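Local coordinates for protein interleukin-2 receptor subunit beta (Mus musculus, PDB 6DG5) that probably binds interleukin-2 and passes on its mitogenic signal as the beta subunit of the cell-surface receptor, represented here by its two-domain extracellular part, at residues 33-38 with 58-63; 42-47 with 77-82; 114-119 with 124-129; 168-173 with 202-207. All coordinates share one frame; numbering follows the deposited sequence.

Contact 1: 33-38 with 58-63; sequences CHVHAK and WACNLI. With NAG (2-acetamido-2-deoxy-beta-D-glucopyranose), chain E; NAG (2-acetamido-2-deoxy-beta-D-glucopyranose), chain C.
Val35 meets both Cys60 and Leu62 with separate branches, and this fork is the tight part of the contact. With CG1 anti to the backbone N (chi1 171°), CG2 is directed at the cystine sulfur, Val35 CG2 to Cys60 SG being 3.9 Å. The other methyl turns along the strand, and Val35 CG1 lies 4.2 Å from Leu62 CD1, the two side chains crossing at about a right angle. The same leucine methyl also meets the next inward residue, with Ala37 CB 3.9 Å from Leu62 CD1. All four residues are buried, and Cys60 is fixed further by its disulfide to Cys48, whose backbone pairs with Val35.

The reverse side of 58-63 is different in character, because glycan lies against it beside neighbouring strands. Asn61 ND2 donates to O7 of the second GlcNAc (chain C) at 3.0 Å with a fairly straight N-H...O angle of 160°, while its OD1 is hydrogen-bonded to Ser19 OG. Ala59 CB touches the acetyl methyl of that sugar, C8, at 3.6 Å. Without the amide of Asn61, as with an alanine here, the acetamide oxygen O7 is likely to lose its donor and Ser19 OG one of its two partners, so that this part of the glycan could move more freely.

The strand axes approach to 8.2 Å at 37°, a spacing bridged by side chains rather than by backbone bonds. Strands 33-39 and 57-63 thus face each other through the interior, as the C and E strands do in the fibronectin type III-like beta sandwich that forms the N-terminal domain of a type I cytokine receptor.

Contact 2: 42-47 with 77-82; sequences RHWNKT and DLLDIN
Arg42 and Asp77 meet through a salt bridge at the end of a long arginine side chain. At its root, Arg42 CB sits 3.3 Å above the Trp44 ring plane, offset toward the rim. CG is anti to the carbonyl carbon (chi1 -80°), and from CG to NE the chain runs extended. At the tip the nitrogens divide: Arg42 NH1 lies 2.7 Å from Asp77 OD2, and NH2 is hydrogen-bonded to a polar side chain of another protein chain. The guanidinium and carboxylate planes stand 54° apart, which argues against a coplanar, two-pronged pairing.

These residues belong to loops at one end of the N-terminal fibronectin type III-like domain: 40-45 joins strands 33-39 and 46-54, and Asp77 precedes strand 79-86. The bond from Arg42 NH2 to the other protein is consistent with the part such loops play in ligand recognition by cytokine receptors.

Asp77 is held from several directions, with OD2 also bonded to Thr74 OG1 and OD1 to Ser39 OG. Beside the salt bridge, Trp44 turns its edge to the second segment, CH2 being 4.3 Å from Leu79 CD2, near the ring plane. Lys46 NZ lies over the indole face opposite to that covered by Arg42 CB, 3.8 Å above the plane and offset toward the rim.

Contact 3: 114-119 with 124-129; sequences QVLHID and NISWKV. With NAG (2-acetamido-2-deoxy-beta-D-glucopyranose), chain D.
Gln114 and Ser126 form a hydrogen-bonded antiparallel pair, and the backbone bonds are the first kind of interaction here. Ser126 N gives to Gln114 O at 2.8 Å, and the return bond from Gln114 N to Ser126 O is longer, at 3.2 Å. Val115 and Ile125 follow as a non-hydrogen-bonded pair. Beyond them the register slips by one residue: Leu116 N donates to Asn124 O at 2.9 Å, while Asn124 N donates to His117 O. One residue thus answers two on the partner strand, which defines a beta bulge. It coincides with a corner in the chain at Leu116, whose psi of -40° departs from strand values.

The apolar side-chain contact between the strands lies on the face carrying Val115 and Ile125, where Val115 CG2 lies 3.9 Å from Ile125 CG1. With CG1 anti to the backbone N (chi1 178°), Val115 sends that methyl beside Asn124 O, at 3.7 Å, and turns CG2 to the isoleucine.

The third kind involves carbohydrate. Asn124 ND2 is covalently joined to C1 of a GlcNAc at 1.4 Å, so N-glycosylation at this asparagine is directly observed. Leu116, set aside by the bulge, brings CD1 to 3.3 Å from the sugar O6, with Ser126 OG also beside this methyl.

Strands 111-118 and 123-128 form a hairpin at one side of a three-stranded sheet in the fibronectin type III domain; strand 167-170 pairs with the far edge of 123-128 through Ile125 and Leu168. Across the sandwich interior, Leu202 of strand 202-205 packs on both Val115 and Ile125.

Contact 4: 168-173 with 202-207; sequences LFLEML and LTFRTR. With NAG (2-acetamido-2-deoxy-beta-D-glucopyranose), chain D.
The Phe204 ring receives two leucines from the opposite segment. Leu173 CD1 lies at its edge, near the ring plane, 4.5 Å from CE2. Leu170 CD1 comes in at a slant and is 4.1 Å from Phe204 CZ. The ring reaches them from a position between the backbone N and the carbonyl carbon (chi1 61°), with Ile118, Ile125 and Val181 also against it.

Phe169, the second flat group, points away from this interior and has the carboxylate carbon of Glu171, CD, in plane at its edge. Its CD1 is 3.5 Å from C8, the acetyl methyl of the GlcNAc in chain D, which approaches obliquely. Cut back to an alanine, Phe169 would probably no longer lie against that methyl, and the acetamide would be freer to turn.

Leu170 faces inward and Phe169 outward, the alternation of a beta strand in a sandwich: strands 167-170 and 202-205 belong to opposing sheets of the fibronectin type III domain, and the latter follows shortly after the WSXWS motif, Trp195 to Ser199.

Farther along, beyond the strands, Leu173 CB meets Thr206 CG2 at 4.0 Å. The threonine presents its methyl to the leucine while OG1 is hydrogen-bonded with Ile174 O and Thr177 N, which satisfies the polar atom of this buried side chain. At the turn between Leu170 and Leu173, Glu171 N is hydrogen-bonded to a polar side chain of another protein chain.

Overall arrangement
Along the chain, contacts 1 and 2 come first and alternate in their segments, and contacts 3 and 4 follow in series. The first two lie in the N-terminal domain with centres 10 Å apart, tied together where strand 33-39 pairs with its neighbours 46-54 and 79-86. Contacts 3 and 4 lie in the fibronectin type III domain, 9 Å between centres, joined where strand 123-128 of contact 3 pairs with strand 167-170 of contact 4, and touching one GlcNAc in common. Between domains the centres are 37 to 46 Å apart, and none of these contacts touches across. Each pair therefore belongs to its own sandwich, as in the two-domain module of type I cytokine receptors, and contacts 2 and 4 each include residues that meet another protein.

Contact 1: 33-38 with 58-63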
# COMPACT_ATOMS: atom_id res chain seq x y z
N CYS B 33 -22.72 -23.22 23.64
CA CYS B 33 -21.47 -22.51 23.88
C CYS B 33 -21.44 -21.25 23.04
O CYS B 33 -21.92 -21.24 21.90
CB CYS B 33 -20.25 -23.37 23.55
SG CYS B 33 -20.01 -24.84 24.59
N HIS B 34 -20.87 -20.18 23.59
CA HIS B 34 -20.83 -18.88 22.93
C HIS B 34 -19.40 -18.36 22.87
O HIS B 34 -18.51 -18.87 23.55
CB HIS B 34 -21.74 -17.86 23.64
CG HIS B 34 -23.19 -18.02 23.32
ND1 HIS B 34 -23.85 -19.23 23.43
CD2 HIS B 34 -24.12 -17.13 22.90
CE1 HIS B 34 -25.12 -19.07 23.10
NE2 HIS B 34 -25.31 -17.80 22.77
N VAL B 35 -19.20 -17.34 22.04
CA VAL B 35 -17.90 -16.70 21.86
C VAL B 35 -18.06 -15.22 22.15
O VAL B 35 -18.84 -14.53 21.48
CB VAL B 35 -17.34 -16.92 20.45
CG1 VAL B 35 -16.10 -16.07 20.23
CG2 VAL B 35 -17.03 -18.39 20.22
N HIS B 36 -17.33 -14.73 23.15
CA HIS B 36 -17.35 -13.32 23.52
C HIS B 36 -16.08 -12.64 23.02
O HIS B 36 -14.98 -13.17 23.18
CB HIS B 36 -17.46 -13.15 25.04
CG HIS B 36 -18.85 -13.36 25.56
ND1 HIS B 36 -19.59 -14.48 25.27
CD2 HIS B 36 -19.62 -12.59 26.36
CE1 HIS B 36 -20.77 -14.39 25.88
NE2 HIS B 36 -20.81 -13.26 26.54
N ALA B 37 -16.24 -11.46 22.41
CA ALA B 37 -15.12 -10.68 21.91
C ALA B 37 -15.27 -9.24 22.37
O ALA B 37 -16.34 -8.64 22.20
CB ALA B 37 -15.04 -10.74 20.38
N LYS B 38 -14.21 -8.70 22.97
CA LYS B 38 -14.22 -7.33 23.49
C LYS B 38 -12.89 -6.67 23.17
O LYS B 38 -11.84 -7.12 23.63
CB LYS B 38 -14.49 -7.31 25.00
CG LYS B 38 -13.69 -8.34 25.80
N TRP B 58 -16.57 -26.46 15.51
CA TRP B 58 -17.70 -25.58 15.78
C TRP B 58 -17.33 -24.16 15.37
O TRP B 58 -16.27 -23.66 15.77
CB TRP B 58 -18.09 -25.62 17.26
CG TRP B 58 -18.26 -27.00 17.81
CD1 TRP B 58 -17.27 -27.88 18.15
CD2 TRP B 58 -19.49 -27.66 18.13
NE1 TRP B 58 -17.81 -29.04 18.64
CE2 TRP B 58 -19.17 -28.94 18.64
CE3 TRP B 58 -20.84 -27.30 18.02
CZ2 TRP B 58 -20.15 -29.85 19.04
CZ3 TRP B 58 -21.81 -28.20 18.42
CH2 TRP B 58 -21.45 -29.46 18.92
N ALA B 59 -18.20 -23.52 14.61
CA ALA B 59 -17.90 -22.22 14.03
C ALA B 59 -18.79 -21.12 14.61
O ALA B 59 -19.88 -21.38 15.13
CB ALA B 59 -18.06 -22.25 12.51
N CYS B 60 -18.31 -19.89 14.50
CA CYS B 60 -18.97 -18.71 15.02
C CYS B 60 -18.62 -17.53 14.12
O CYS B 60 -17.52 -17.47 13.56
CB CYS B 60 -18.54 -18.41 16.46
SG CYS B 60 -19.84 -17.94 17.61
N ASN B 61 -19.56 -16.59 13.98
CA ASN B 61 -19.37 -15.44 13.11
C ASN B 61 -19.66 -14.16 13.89
O ASN B 61 -20.82 -13.88 14.21
CB ASN B 61 -20.26 -15.53 11.87
CG ASN B 61 -19.77 -16.59 10.90
OD1 ASN B 61 -18.58 -16.90 10.85
ND2 ASN B 61 -20.69 -17.14 10.12
N LEU B 62 -18.61 -13.40 14.19
CA LEU B 62 -18.74 -12.11 14.86
C LEU B 62 -18.82 -11.03 13.79
O LEU B 62 -17.82 -10.69 13.16
CB LEU B 62 -17.57 -11.88 15.80
CG LEU B 62 -17.46 -12.82 17.00
CD1 LEU B 62 -16.00 -13.00 17.41
CD2 LEU B 62 -18.28 -12.28 18.17
N ILE B 63 -20.02 -10.50 13.57
CA ILE B 63 -20.22 -9.41 12.61
C ILE B 63 -20.03 -8.10 13.36
O ILE B 63 -20.87 -7.71 14.18
CB ILE B 63 -21.61 -9.49 11.95
CG1 ILE B 63 -21.72 -10.75 11.08
CG2 ILE B 63 -21.86 -8.25 11.11
CD1 ILE B 63 -22.36 -11.92 11.78
C1 NAG E . -18.60 -13.83 8.05
C2 NAG E . -19.65 -13.86 6.93
C3 NAG E . -20.17 -15.29 6.69
C4 NAG E . -19.03 -16.29 6.55
C5 NAG E . -18.12 -16.16 7.77
C6 NAG E . -16.93 -17.09 7.75
C7 NAG E . -20.90 -11.75 6.76
C8 NAG E . -22.11 -10.99 7.22
N2 NAG E . -20.76 -12.98 7.26
O3 NAG E . -20.98 -15.31 5.52
O4 NAG E . -19.58 -17.60 6.49
O5 NAG E . -17.61 -14.83 7.81
O6 NAG E . -15.71 -16.37 7.64
O7 NAG E . -20.09 -11.27 5.98
C1 NAG C . -18.99 -18.44 5.47
C2 NAG C . -19.25 -19.88 5.91
C3 NAG C . -18.69 -20.86 4.88
C4 NAG C . -19.17 -20.53 3.48
C5 NAG C . -18.92 -19.05 3.17
C6 NAG C . -19.49 -18.61 1.84
C7 NAG C . -19.34 -19.94 8.36
C8 NAG C . -18.59 -20.24 9.62
N2 NAG C . -18.68 -20.13 7.22
O3 NAG C . -19.07 -22.19 5.23
O4 NAG C . -18.46 -21.35 2.55
O5 NAG C . -19.54 -18.23 4.17
O6 NAG C . -20.89 -18.39 1.91
O7 NAG C . -20.50 -19.54 8.37

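Contact 2: 42-47 with 77-82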
# COMPACT_ATOMS: atom_id res chain seq x y z
N ARG B 42 -12.12 -0.31 21.85
CA ARG B 42 -13.54 -0.10 21.62
C ARG B 42 -14.35 -0.58 22.82
O ARG B 42 -13.98 -1.54 23.50
CB ARG B 42 -13.99 -0.83 20.35
CG ARG B 42 -13.67 -0.05 19.08
CD ARG B 42 -13.49 -0.96 17.88
NE ARG B 42 -13.42 -0.19 16.65
CZ ARG B 42 -12.29 0.32 16.15
NH1 ARG B 42 -11.14 0.11 16.77
NH2 ARG B 42 -12.32 1.01 15.02
N HIS B 43 -15.46 0.11 23.07
CA HIS B 43 -16.27 -0.17 24.25
C HIS B 43 -17.28 -1.30 24.05
O HIS B 43 -17.91 -1.71 25.03
CB HIS B 43 -17.02 1.10 24.68
CG HIS B 43 -16.13 2.17 25.24
ND1 HIS B 43 -16.44 3.51 25.16
CD2 HIS B 43 -14.95 2.10 25.90
CE1 HIS B 43 -15.48 4.22 25.74
NE2 HIS B 43 -14.57 3.39 26.20
N TRP B 44 -17.43 -1.81 22.83
CA TRP B 44 -18.46 -2.80 22.60
C TRP B 44 -18.00 -4.20 23.00
O TRP B 44 -16.83 -4.44 23.34
CB TRP B 44 -18.91 -2.80 21.13
CG TRP B 44 -17.81 -2.80 20.11
CD1 TRP B 44 -17.45 -1.76 19.30
CD2 TRP B 44 -16.96 -3.89 19.75
NE1 TRP B 44 -16.42 -2.13 18.48
CE2 TRP B 44 -16.09 -3.44 18.74
CE3 TRP B 44 -16.83 -5.21 20.20
CZ2 TRP B 44 -15.12 -4.25 18.16
CZ3 TRP B 44 -15.86 -6.02 19.63
CH2 TRP B 44 -15.02 -5.53 18.62
N ASN B 45 -18.94 -5.14 22.96
CA ASN B 45 -18.70 -6.53 23.34
C ASN B 45 -19.62 -7.39 22.50
O ASN B 45 -20.84 -7.38 22.70
CB ASN B 45 -18.94 -6.73 24.83
CG ASN B 45 -18.69 -8.16 25.27
OD1 ASN B 45 -18.10 -8.96 24.54
ND2 ASN B 45 -19.14 -8.49 26.48
N LYS B 46 -19.05 -8.13 21.55
CA LYS B 46 -19.82 -8.88 20.56
C LYS B 46 -19.88 -10.36 20.93
O LYS B 46 -18.94 -10.92 21.52
CB LYS B 46 -19.22 -8.72 19.17
CG LYS B 46 -19.32 -7.29 18.63
CD LYS B 46 -20.75 -6.96 18.23
CE LYS B 46 -21.04 -5.47 18.38
NZ LYS B 46 -20.12 -4.62 17.58
N THR B 47 -20.99 -11.00 20.58
CA THR B 47 -21.26 -12.38 20.96
C THR B 47 -21.89 -13.15 19.80
O THR B 47 -22.55 -12.56 18.94
CB THR B 47 -22.20 -12.45 22.18
OG1 THR B 47 -23.36 -11.65 21.94
CG2 THR B 47 -21.49 -11.97 23.44
N ASP B 77 -5.47 -2.71 17.24
CA ASP B 77 -6.55 -3.28 18.04
C ASP B 77 -6.16 -4.63 18.62
O ASP B 77 -5.32 -5.35 18.07
CB ASP B 77 -7.82 -3.42 17.19
CG ASP B 77 -8.81 -2.30 17.42
OD1 ASP B 77 -9.46 -2.28 18.48
OD2 ASP B 77 -8.94 -1.43 16.53
N LEU B 78 -6.77 -4.96 19.76
CA LEU B 78 -6.54 -6.25 20.41
C LEU B 78 -7.81 -6.58 21.19
O LEU B 78 -8.11 -5.92 22.19
CB LEU B 78 -5.33 -6.20 21.33
CG LEU B 78 -5.15 -7.39 22.27
CD1 LEU B 78 -4.79 -8.64 21.49
CD2 LEU B 78 -4.10 -7.10 23.34
N LEU B 79 -8.55 -7.59 20.73
CA LEU B 79 -9.79 -7.98 21.38
C LEU B 79 -9.62 -9.34 22.04
O LEU B 79 -8.99 -10.25 21.48
CB LEU B 79 -10.95 -8.01 20.38
CG LEU B 79 -10.86 -8.80 19.07
CD1 LEU B 79 -11.37 -10.20 19.27
CD2 LEU B 79 -11.65 -8.10 17.99
N ASP B 80 -10.18 -9.47 23.24
CA ASP B 80 -10.09 -10.70 24.03
C ASP B 80 -11.23 -11.63 23.63
O ASP B 80 -12.40 -11.31 23.85
CB ASP B 80 -10.13 -10.38 25.52
CG ASP B 80 -9.03 -9.44 25.95
OD1 ASP B 80 -8.90 -8.36 25.34
OD2 ASP B 80 -8.30 -9.77 26.91
N ILE B 81 -10.89 -12.77 23.05
CA ILE B 81 -11.87 -13.77 22.66
C ILE B 81 -12.01 -14.79 23.78
O ILE B 81 -11.03 -15.43 24.18
CB ILE B 81 -11.49 -14.45 21.34
CG1 ILE B 81 -11.78 -13.51 20.17
CG2 ILE B 81 -12.26 -15.74 21.16
CD1 ILE B 81 -11.10 -13.89 18.89
N ASN B 82 -13.23 -14.93 24.29
CA ASN B 82 -13.54 -15.86 25.37
C ASN B 82 -14.61 -16.84 24.89
O ASN B 82 -15.57 -16.44 24.23
CB ASN B 82 -14.02 -15.13 26.62
CG ASN B 82 -13.09 -14.00 27.03
OD1 ASN B 82 -12.20 -14.18 27.86
ND2 ASN B 82 -13.30 -12.83 26.44

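Contact 3: 114-119 with 124-129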
# COMPACT_ATOMS: atom_id res chain seq x y z
N GLN B 114 -14.94 -14.60 -14.77
CA GLN B 114 -15.52 -14.69 -16.11
C GLN B 114 -14.42 -14.61 -17.14
O GLN B 114 -13.30 -14.16 -16.86
CB GLN B 114 -16.56 -13.58 -16.35
CG GLN B 114 -15.98 -12.19 -16.47
CD GLN B 114 -16.99 -11.19 -16.99
OE1 GLN B 114 -17.97 -11.57 -17.62
NE2 GLN B 114 -16.75 -9.91 -16.72
N VAL B 115 -14.75 -15.05 -18.35
CA VAL B 115 -13.82 -15.05 -19.48
C VAL B 115 -14.13 -13.86 -20.36
O VAL B 115 -15.25 -13.72 -20.87
CB VAL B 115 -13.92 -16.36 -20.27
CG1 VAL B 115 -12.97 -16.33 -21.46
CG2 VAL B 115 -13.62 -17.55 -19.37
N LEU B 116 -13.14 -12.99 -20.56
CA LEU B 116 -13.31 -11.84 -21.44
C LEU B 116 -12.95 -12.16 -22.88
O LEU B 116 -13.63 -11.71 -23.80
CB LEU B 116 -12.47 -10.66 -20.94
CG LEU B 116 -12.91 -10.00 -19.63
CD1 LEU B 116 -12.07 -8.76 -19.35
CD2 LEU B 116 -14.38 -9.66 -19.67
N HIS B 117 -11.89 -12.93 -23.09
CA HIS B 117 -11.52 -13.39 -24.42
C HIS B 117 -11.14 -14.86 -24.34
O HIS B 117 -10.54 -15.29 -23.36
CB HIS B 117 -10.35 -12.58 -25.00
CG HIS B 117 -9.77 -13.16 -26.25
ND1 HIS B 117 -8.56 -13.81 -26.27
CD2 HIS B 117 -10.25 -13.21 -27.51
CE1 HIS B 117 -8.30 -14.22 -27.50
NE2 HIS B 117 -9.32 -13.87 -28.28
N ILE B 118 -11.50 -15.63 -25.37
CA ILE B 118 -11.12 -17.03 -25.43
C ILE B 118 -10.86 -17.40 -26.88
O ILE B 118 -11.66 -17.10 -27.77
CB ILE B 118 -12.20 -17.93 -24.78
CG1 ILE B 118 -11.80 -19.40 -24.92
CG2 ILE B 118 -13.58 -17.65 -25.37
CD1 ILE B 118 -12.25 -20.26 -23.77
N ASP B 119 -9.70 -18.02 -27.13
CA ASP B 119 -9.27 -18.39 -28.47
C ASP B 119 -9.20 -19.91 -28.61
O ASP B 119 -9.79 -20.65 -27.81
CB ASP B 119 -7.89 -17.77 -28.76
CG ASP B 119 -7.73 -17.33 -30.19
OD1 ASP B 119 -8.16 -18.05 -31.11
OD2 ASP B 119 -7.17 -16.23 -30.39
N ASN B 124 -8.39 -15.11 -21.48
CA ASN B 124 -8.20 -14.08 -20.47
C ASN B 124 -9.36 -14.14 -19.49
O ASN B 124 -10.52 -14.01 -19.89
CB ASN B 124 -8.09 -12.69 -21.11
CG ASN B 124 -7.61 -11.62 -20.14
OD1 ASN B 124 -7.40 -11.88 -18.96
ND2 ASN B 124 -7.43 -10.40 -20.65
N ILE B 125 -9.05 -14.33 -18.21
CA ILE B 125 -10.05 -14.56 -17.17
C ILE B 125 -9.92 -13.47 -16.12
O ILE B 125 -8.81 -13.20 -15.64
CB ILE B 125 -9.88 -15.95 -16.53
CG1 ILE B 125 -10.19 -17.04 -17.56
CG2 ILE B 125 -10.76 -16.09 -15.30
CD1 ILE B 125 -9.40 -18.32 -17.35
N SER B 126 -11.04 -12.86 -15.74
CA SER B 126 -11.08 -11.77 -14.77
C SER B 126 -11.74 -12.22 -13.48
O SER B 126 -12.39 -13.27 -13.42
CB SER B 126 -11.82 -10.56 -15.34
OG SER B 126 -11.18 -10.07 -16.51
N TRP B 127 -11.56 -11.42 -12.43
CA TRP B 127 -12.20 -11.68 -11.15
C TRP B 127 -12.18 -10.42 -10.30
O TRP B 127 -11.20 -9.66 -10.32
CB TRP B 127 -11.51 -12.83 -10.39
CG TRP B 127 -10.04 -12.63 -10.16
CD1 TRP B 127 -9.45 -11.94 -9.15
CD2 TRP B 127 -8.97 -13.16 -10.96
NE1 TRP B 127 -8.08 -12.00 -9.27
CE2 TRP B 127 -7.76 -12.74 -10.37
CE3 TRP B 127 -8.92 -13.94 -12.12
CZ2 TRP B 127 -6.52 -13.07 -10.90
CZ3 TRP B 127 -7.69 -14.27 -12.64
CH2 TRP B 127 -6.50 -13.84 -12.04
N LYS B 128 -13.27 -10.19 -9.57
CA LYS B 128 -13.41 -9.06 -8.67
C LYS B 128 -13.21 -9.50 -7.22
O LYS B 128 -13.34 -10.68 -6.88
CB LYS B 128 -14.79 -8.42 -8.83
CG LYS B 128 -15.06 -7.82 -10.21
CD LYS B 128 -16.48 -7.26 -10.29
CE LYS B 128 -16.67 -6.38 -11.52
NZ LYS B 128 -16.55 -7.13 -12.79
N VAL B 129 -12.89 -8.54 -6.37
CA VAL B 129 -12.63 -8.80 -4.95
C VAL B 129 -13.52 -7.91 -4.10
O VAL B 129 -13.95 -6.83 -4.52
CB VAL B 129 -11.14 -8.59 -4.59
CG1 VAL B 129 -10.28 -9.64 -5.26
CG2 VAL B 129 -10.70 -7.20 -5.00
C1 NAG D . -6.99 -9.27 -19.87
C2 NAG D . -5.99 -8.39 -20.63
C3 NAG D . -5.62 -7.15 -19.81
C4 NAG D . -6.86 -6.42 -19.31
C5 NAG D . -7.80 -7.41 -18.61
C6 NAG D . -9.11 -6.79 -18.19
C7 NAG D . -4.07 -8.91 -22.08
C8 NAG D . -2.87 -9.78 -22.27
N2 NAG D . -4.79 -9.14 -20.98
O3 NAG D . -4.83 -6.28 -20.61
O4 NAG D . -6.49 -5.41 -18.38
O5 NAG D . -8.11 -8.49 -19.49
O6 NAG D . -9.84 -6.30 -19.31
O7 NAG D . -4.37 -8.03 -22.88

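Contact 4: 168-173 with 202-207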
# COMPACT_ATOMS: atom_id res chain seq x y z
N LEU B 168 -5.70 -13.05 -15.69
CA LEU B 168 -4.57 -13.75 -16.26
C LEU B 168 -4.87 -14.14 -17.70
O LEU B 168 -6.00 -14.54 -18.03
CB LEU B 168 -4.17 -15.00 -15.45
CG LEU B 168 -5.16 -15.93 -14.75
CD1 LEU B 168 -6.09 -16.64 -15.72
CD2 LEU B 168 -4.38 -16.94 -13.93
N PHE B 169 -3.87 -14.01 -18.56
CA PHE B 169 -3.96 -14.40 -19.96
C PHE B 169 -3.26 -15.75 -20.09
O PHE B 169 -2.05 -15.85 -19.91
CB PHE B 169 -3.31 -13.34 -20.85
CG PHE B 169 -3.77 -13.39 -22.28
CD1 PHE B 169 -4.88 -12.67 -22.69
CD2 PHE B 169 -3.07 -14.13 -23.22
CE1 PHE B 169 -5.30 -12.70 -24.01
CE2 PHE B 169 -3.48 -14.16 -24.54
CZ PHE B 169 -4.60 -13.45 -24.93
N LEU B 170 -4.04 -16.79 -20.38
CA LEU B 170 -3.51 -18.15 -20.45
C LEU B 170 -3.06 -18.47 -21.87
O LEU B 170 -3.75 -18.17 -22.84
CB LEU B 170 -4.57 -19.16 -20.00
CG LEU B 170 -4.93 -19.12 -18.52
CD1 LEU B 170 -6.03 -20.12 -18.21
CD2 LEU B 170 -3.70 -19.39 -17.67
N GLU B 171 -1.88 -19.08 -21.97
CA GLU B 171 -1.32 -19.52 -23.24
C GLU B 171 -1.15 -21.04 -23.21
O GLU B 171 -1.35 -21.69 -22.19
CB GLU B 171 0.03 -18.84 -23.51
CG GLU B 171 -0.02 -17.32 -23.52
CD GLU B 171 -0.48 -16.75 -24.84
OE1 GLU B 171 -0.58 -15.51 -24.96
OE2 GLU B 171 -0.73 -17.55 -25.77
N MET B 172 -0.76 -21.59 -24.36
CA MET B 172 -0.44 -23.01 -24.50
C MET B 172 -1.62 -23.89 -24.10
O MET B 172 -1.46 -24.90 -23.41
CB MET B 172 0.81 -23.38 -23.68
CG MET B 172 1.92 -22.34 -23.71
SD MET B 172 2.88 -22.34 -25.24
CE MET B 172 4.01 -23.70 -24.93
N LEU B 173 -2.82 -23.51 -24.53
CA LEU B 173 -4.03 -24.26 -24.25
C LEU B 173 -4.39 -25.15 -25.44
O LEU B 173 -4.27 -24.73 -26.60
CB LEU B 173 -5.20 -23.33 -23.93
CG LEU B 173 -5.09 -22.48 -22.67
CD1 LEU B 173 -6.26 -21.52 -22.57
CD2 LEU B 173 -5.01 -23.36 -21.43
N LEU B 202 -14.52 -21.78 -12.35
CA LEU B 202 -15.03 -21.31 -13.63
C LEU B 202 -14.65 -22.32 -14.70
O LEU B 202 -13.47 -22.57 -14.94
CB LEU B 202 -14.45 -19.93 -13.97
CG LEU B 202 -14.74 -19.38 -15.36
CD1 LEU B 202 -16.12 -18.76 -15.42
CD2 LEU B 202 -13.67 -18.38 -15.77
N THR B 203 -15.66 -22.90 -15.35
CA THR B 203 -15.46 -23.91 -16.37
C THR B 203 -15.59 -23.29 -17.75
O THR B 203 -16.60 -22.65 -18.06
CB THR B 203 -16.47 -25.05 -16.21
OG1 THR B 203 -16.58 -25.40 -14.82
CG2 THR B 203 -16.02 -26.27 -17.00
N PHE B 204 -14.56 -23.47 -18.57
CA PHE B 204 -14.53 -22.90 -19.92
C PHE B 204 -13.89 -23.89 -20.88
O PHE B 204 -13.07 -24.73 -20.48
CB PHE B 204 -13.78 -21.56 -19.95
CG PHE B 204 -12.33 -21.66 -19.54
CD1 PHE B 204 -11.97 -21.63 -18.21
CD2 PHE B 204 -11.33 -21.78 -20.50
CE1 PHE B 204 -10.64 -21.71 -17.83
CE2 PHE B 204 -10.00 -21.86 -20.13
CZ PHE B 204 -9.66 -21.83 -18.79
N ARG B 205 -14.27 -23.79 -22.15
CA ARG B 205 -13.77 -24.68 -23.19
C ARG B 205 -13.22 -23.84 -24.34
O ARG B 205 -13.85 -22.87 -24.77
CB ARG B 205 -14.87 -25.61 -23.71
CG ARG B 205 -14.41 -26.60 -24.76
CD ARG B 205 -15.54 -27.53 -25.19
NE ARG B 205 -15.13 -28.45 -26.24
CZ ARG B 205 -14.63 -29.67 -26.02
NH1 ARG B 205 -14.50 -30.12 -24.78
NH2 ARG B 205 -14.28 -30.43 -27.04
N THR B 206 -12.05 -24.23 -24.83
CA THR B 206 -11.38 -23.50 -25.90
C THR B 206 -12.06 -23.75 -27.24
O THR B 206 -12.75 -24.75 -27.45
CB THR B 206 -9.91 -23.90 -25.98
OG1 THR B 206 -9.79 -25.32 -25.89
CG2 THR B 206 -9.12 -23.26 -24.85
N ARG B 207 -11.86 -22.80 -28.16
CA ARG B 207 -12.44 -22.91 -29.49
C ARG B 207 -11.81 -24.09 -30.23
O ARG B 207 -10.60 -24.30 -30.15
CB ARG B 207 -12.21 -21.62 -30.28
CG ARG B 207 -12.84 -21.58 -31.66
CD ARG B 207 -12.44 -20.33 -32.43
NE ARG B 207 -13.07 -19.12 -31.89
CZ ARG B 207 -14.19 -18.58 -32.37
NH1 ARG B 207 -14.81 -19.15 -33.39
NH2 ARG B 207 -14.68 -17.48 -31.82
C1 NAG D . -6.99 -9.27 -19.87
C2 NAG D . -5.99 -8.39 -20.63
C3 NAG D . -5.62 -7.15 -19.81
C4 NAG D . -6.86 -6.42 -19.31
C5 NAG D . -7.80 -7.41 -18.61
C6 NAG D . -9.11 -6.79 -18.19
C7 NAG D . -4.07 -8.91 -22.08
C8 NAG D . -2.87 -9.78 -22.27
N2 NAG D . -4.79 -9.14 -20.98
O3 NAG D . -4.83 -6.28 -20.61
O4 NAG D . -6.49 -5.41 -18.38
O5 NAG D . -8.11 -8.49 -19.49
O6 NAG D . -9.84 -6.30 -19.31
O7 NAG D . -4.37 -8.03 -22.88